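Local coordinates for epidermin biosynthesis protein EpiD (Staphylococcus aureus, PDB 3QJG) that probably catalyses the FMN-dependent oxidative decarboxylation of the C-terminal cysteine of the epidermin precursor peptide during lantibiotic biosynthesis, at residues A[139-151]-A[161-174]. Sequence-based numbering, arbitrary orientation. Where two conformers were deposited one is given.
Sequences YGVSIYPANISES and KNVVAPEPYKVLEF
With CG anti to the backbone N in both residues (chi1 -175° in Y144, -170° in F174), the two rings are swung into an edge-to-face pair. The tyrosine offers its edge, CD2 lying 3.7 Å from F174 CG, and the planes meet at 72°. The same phenyl face receives a CH-pi contact from Y144 CA, and P145 CD touches the ring at CE1. P166 CG sits over the centre of one face of the Y144 ring, 3.7 Å from its centroid, while P145 CD covers the rim of the opposite face; F116 of strand 113-120 also meets this ring. Y144 OH meets the aliphatic part of K170, 3.4 Å from its CD. A water links S142 OG, weakly, to F174 O.

Farther along, 148-151 and 161-163 pair as antiparallel hairpin strands. S149 N reaches N162 O at 2.8 Å, and N162 N returns the bond to S149 O. A weaker bond runs from V164 N to N147 O. On the face shared by I148 and V163, E150 OE1 lies 3.4 Å from K161 NZ in a long salt bridge. The N162 side chain is about 6 Å from bound FMN.

The contact illustrates a division of labour: directional backbone bonds fix the hairpin's register, whereas ring and proline contacts fill space, joining 142-146 to P166 and the last turn of helix 168-174, which helix 21-28 also holds.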
# COMPACT_ATOMS: atom_id res chain seq x y z
N TYR A 139 -5.08 -29.76 37.88
CA TYR A 139 -4.72 -28.43 38.30
C TYR A 139 -5.90 -27.56 38.53
O TYR A 139 -5.76 -26.34 38.69
CB TYR A 139 -3.90 -27.74 37.24
CG TYR A 139 -2.67 -28.46 36.77
CD1 TYR A 139 -1.81 -29.10 37.62
CD2 TYR A 139 -2.34 -28.39 35.43
CE1 TYR A 139 -0.67 -29.72 37.13
CE2 TYR A 139 -1.22 -28.97 34.95
CZ TYR A 139 -0.39 -29.62 35.78
OH TYR A 139 0.70 -30.15 35.18
N GLY A 140 -7.07 -28.16 38.47
CA GLY A 140 -8.28 -27.53 38.94
C GLY A 140 -9.02 -26.78 37.88
O GLY A 140 -9.88 -25.95 38.23
N VAL A 141 -8.70 -27.01 36.60
CA VAL A 141 -9.53 -26.46 35.51
C VAL A 141 -10.78 -27.33 35.34
O VAL A 141 -10.71 -28.55 35.31
CB VAL A 141 -8.71 -26.32 34.15
CG1 VAL A 141 -9.55 -25.72 33.02
CG2 VAL A 141 -7.43 -25.51 34.38
N SER A 142 -11.94 -26.71 35.22
CA SER A 142 -13.15 -27.48 34.89
C SER A 142 -13.27 -27.83 33.37
O SER A 142 -13.23 -26.95 32.52
CB SER A 142 -14.39 -26.68 35.31
OG SER A 142 -14.23 -26.18 36.63
N ILE A 143 -13.44 -29.11 33.05
CA ILE A 143 -13.61 -29.59 31.67
C ILE A 143 -15.03 -30.12 31.51
O ILE A 143 -15.43 -30.99 32.24
CB ILE A 143 -12.66 -30.75 31.37
CG1 ILE A 143 -11.24 -30.36 31.83
CG2 ILE A 143 -12.80 -31.23 29.88
CD1 ILE A 143 -10.67 -29.07 31.13
N TYR A 144 -15.81 -29.52 30.62
CA TYR A 144 -17.16 -29.96 30.37
C TYR A 144 -17.09 -31.42 29.89
O TYR A 144 -16.23 -31.75 29.08
CB TYR A 144 -17.88 -29.06 29.36
CG TYR A 144 -19.32 -29.45 29.20
CD1 TYR A 144 -19.74 -30.33 28.20
CD2 TYR A 144 -20.27 -28.96 30.07
CE1 TYR A 144 -21.08 -30.72 28.10
CE2 TYR A 144 -21.61 -29.35 29.99
CZ TYR A 144 -22.01 -30.22 29.02
OH TYR A 144 -23.34 -30.54 28.99
N PRO A 145 -17.97 -32.30 30.44
CA PRO A 145 -17.98 -33.68 30.04
C PRO A 145 -18.67 -33.75 28.67
O PRO A 145 -19.86 -34.12 28.55
CB PRO A 145 -18.78 -34.35 31.15
CG PRO A 145 -19.79 -33.32 31.50
CD PRO A 145 -18.98 -32.05 31.48
N ALA A 146 -17.92 -33.40 27.65
CA ALA A 146 -18.45 -33.21 26.34
C ALA A 146 -19.04 -34.49 25.73
O ALA A 146 -18.50 -35.63 25.84
CB ALA A 146 -17.41 -32.65 25.43
N ASN A 147 -20.19 -34.21 25.14
CA ASN A 147 -20.97 -35.06 24.28
C ASN A 147 -20.26 -35.46 22.95
O ASN A 147 -19.97 -34.55 22.14
CB ASN A 147 -22.32 -34.31 23.97
CG ASN A 147 -22.25 -32.71 24.16
OD1 ASN A 147 -21.18 -32.10 24.35
ND2 ASN A 147 -23.42 -32.06 24.08
N ILE A 148 -19.98 -36.76 22.75
CA ILE A 148 -19.55 -37.31 21.43
C ILE A 148 -20.73 -37.53 20.47
O ILE A 148 -21.66 -38.30 20.80
CB ILE A 148 -18.86 -38.72 21.51
CG1 ILE A 148 -17.54 -38.69 22.27
CG2 ILE A 148 -18.54 -39.23 20.13
CD1 ILE A 148 -16.85 -40.06 22.29
N SER A 149 -20.70 -36.91 19.29
CA SER A 149 -21.81 -37.02 18.33
C SER A 149 -21.29 -37.22 16.92
O SER A 149 -20.19 -36.80 16.61
CB SER A 149 -22.75 -35.79 18.39
OG SER A 149 -22.16 -34.60 17.86
N GLU A 150 -22.09 -37.89 16.08
CA GLU A 150 -21.77 -38.13 14.67
C GLU A 150 -22.86 -37.45 13.85
O GLU A 150 -24.05 -37.75 14.02
CB GLU A 150 -21.73 -39.63 14.35
CG GLU A 150 -21.43 -39.99 12.90
CD GLU A 150 -21.24 -41.51 12.68
OE1 GLU A 150 -20.09 -41.96 12.46
OE2 GLU A 150 -22.23 -42.26 12.71
N SER A 151 -22.45 -36.52 12.99
CA SER A 151 -23.39 -35.77 12.17
C SER A 151 -22.87 -35.63 10.74
O SER A 151 -21.68 -35.84 10.44
CB SER A 151 -23.65 -34.39 12.80
OG SER A 151 -22.43 -33.66 12.90
N LYS A 161 -17.32 -37.57 13.37
CA LYS A 161 -17.50 -37.78 14.80
C LYS A 161 -16.78 -36.63 15.51
O LYS A 161 -15.66 -36.30 15.17
CB LYS A 161 -16.93 -39.15 15.24
CG LYS A 161 -17.58 -40.34 14.57
CD LYS A 161 -17.01 -41.71 15.09
CE LYS A 161 -17.92 -42.92 14.82
NZ LYS A 161 -17.44 -43.78 13.69
N ASN A 162 -17.43 -36.04 16.49
CA ASN A 162 -16.94 -34.82 17.11
C ASN A 162 -17.29 -34.89 18.57
O ASN A 162 -18.31 -35.52 18.93
CB ASN A 162 -17.71 -33.63 16.55
CG ASN A 162 -17.25 -33.21 15.17
OD1 ASN A 162 -18.01 -33.32 14.21
ND2 ASN A 162 -15.99 -32.73 15.07
N VAL A 163 -16.44 -34.28 19.40
CA VAL A 163 -16.88 -33.74 20.66
C VAL A 163 -17.30 -32.30 20.37
O VAL A 163 -16.61 -31.58 19.67
CB VAL A 163 -15.79 -33.81 21.74
CG1 VAL A 163 -14.68 -32.77 21.52
CG2 VAL A 163 -16.38 -33.64 23.06
N VAL A 164 -18.43 -31.86 20.91
CA VAL A 164 -19.00 -30.57 20.54
C VAL A 164 -19.37 -29.69 21.74
O VAL A 164 -19.62 -30.18 22.83
CB VAL A 164 -20.26 -30.85 19.67
CG1 VAL A 164 -21.02 -29.61 19.44
CG2 VAL A 164 -19.84 -31.47 18.33
N ALA A 165 -19.35 -28.36 21.56
CA ALA A 165 -19.81 -27.43 22.61
C ALA A 165 -21.30 -27.69 22.87
O ALA A 165 -22.04 -27.99 21.97
CB ALA A 165 -19.56 -25.94 22.20
N PRO A 166 -21.73 -27.58 24.14
CA PRO A 166 -23.09 -27.93 24.43
C PRO A 166 -24.02 -26.76 24.24
O PRO A 166 -23.57 -25.63 24.01
CB PRO A 166 -23.02 -28.33 25.90
CG PRO A 166 -21.89 -27.49 26.46
CD PRO A 166 -20.91 -27.42 25.36
N GLU A 167 -25.30 -27.03 24.37
CA GLU A 167 -26.24 -25.95 24.20
C GLU A 167 -26.08 -24.92 25.33
O GLU A 167 -25.59 -25.24 26.44
CB GLU A 167 -27.68 -26.46 24.05
CG GLU A 167 -27.95 -27.02 22.64
CD GLU A 167 -27.15 -26.31 21.53
OE1 GLU A 167 -27.35 -25.09 21.29
OE2 GLU A 167 -26.33 -27.01 20.87
N PRO A 168 -26.39 -23.63 25.01
CA PRO A 168 -26.21 -22.56 25.96
C PRO A 168 -26.70 -22.78 27.39
O PRO A 168 -26.00 -22.42 28.36
CB PRO A 168 -26.94 -21.38 25.32
CG PRO A 168 -26.83 -21.62 23.88
CD PRO A 168 -26.80 -23.11 23.70
N TYR A 169 -27.86 -23.42 27.55
CA TYR A 169 -28.32 -23.70 28.93
C TYR A 169 -27.37 -24.63 29.70
O TYR A 169 -27.25 -24.50 30.93
CB TYR A 169 -29.79 -24.21 28.96
CG TYR A 169 -30.00 -25.68 28.66
CD1 TYR A 169 -30.02 -26.62 29.69
CD2 TYR A 169 -30.22 -26.13 27.37
CE1 TYR A 169 -30.23 -27.99 29.42
CE2 TYR A 169 -30.43 -27.48 27.08
CZ TYR A 169 -30.44 -28.41 28.11
OH TYR A 169 -30.65 -29.75 27.83
N LYS A 170 -26.69 -25.54 29.02
CA LYS A 170 -25.76 -26.47 29.72
C LYS A 170 -24.52 -25.73 30.17
O LYS A 170 -23.94 -26.04 31.20
CB LYS A 170 -25.34 -27.66 28.84
CG LYS A 170 -26.42 -28.73 28.62
CD LYS A 170 -26.57 -29.67 29.83
CE LYS A 170 -27.50 -30.84 29.53
NZ LYS A 170 -27.98 -31.50 30.80
N VAL A 171 -24.11 -24.75 29.38
CA VAL A 171 -23.02 -23.87 29.74
C VAL A 171 -23.40 -23.13 31.01
O VAL A 171 -22.61 -23.08 31.94
CB VAL A 171 -22.72 -22.86 28.57
CG1 VAL A 171 -21.59 -21.88 28.95
CG2 VAL A 171 -22.38 -23.64 27.28
N LEU A 172 -24.61 -22.54 31.05
CA LEU A 172 -25.07 -21.78 32.24
C LEU A 172 -25.01 -22.63 33.50
O LEU A 172 -24.61 -22.14 34.56
CB LEU A 172 -26.49 -21.29 32.09
CG LEU A 172 -26.68 -19.96 31.38
CD1 LEU A 172 -28.11 -19.55 31.34
CD2 LEU A 172 -25.92 -18.87 32.12
N GLU A 173 -25.42 -23.90 33.38
CA GLU A 173 -25.44 -24.84 34.51
C GLU A 173 -24.07 -25.33 34.92
O GLU A 173 -23.91 -25.77 36.05
CB GLU A 173 -26.30 -26.08 34.18
CG GLU A 173 -27.73 -25.75 34.08
CD GLU A 173 -28.62 -26.94 33.92
OE1 GLU A 173 -29.81 -26.78 34.19
OE2 GLU A 173 -28.13 -28.02 33.52
N PHE A 174 -23.10 -25.29 34.02
CA PHE A 174 -21.78 -25.86 34.33
C PHE A 174 -20.95 -24.80 35.03
O PHE A 174 -20.04 -25.13 35.76
CB PHE A 174 -21.09 -26.35 33.06
CG PHE A 174 -19.81 -27.17 33.28
CD1 PHE A 174 -19.87 -28.48 33.78
CD2 PHE A 174 -18.57 -26.64 32.93
CE1 PHE A 174 -18.69 -29.24 33.94
CE2 PHE A 174 -17.40 -27.36 33.11
CZ PHE A 174 -17.45 -28.67 33.62
O HOH W 1 -17.08 -24.94 35.73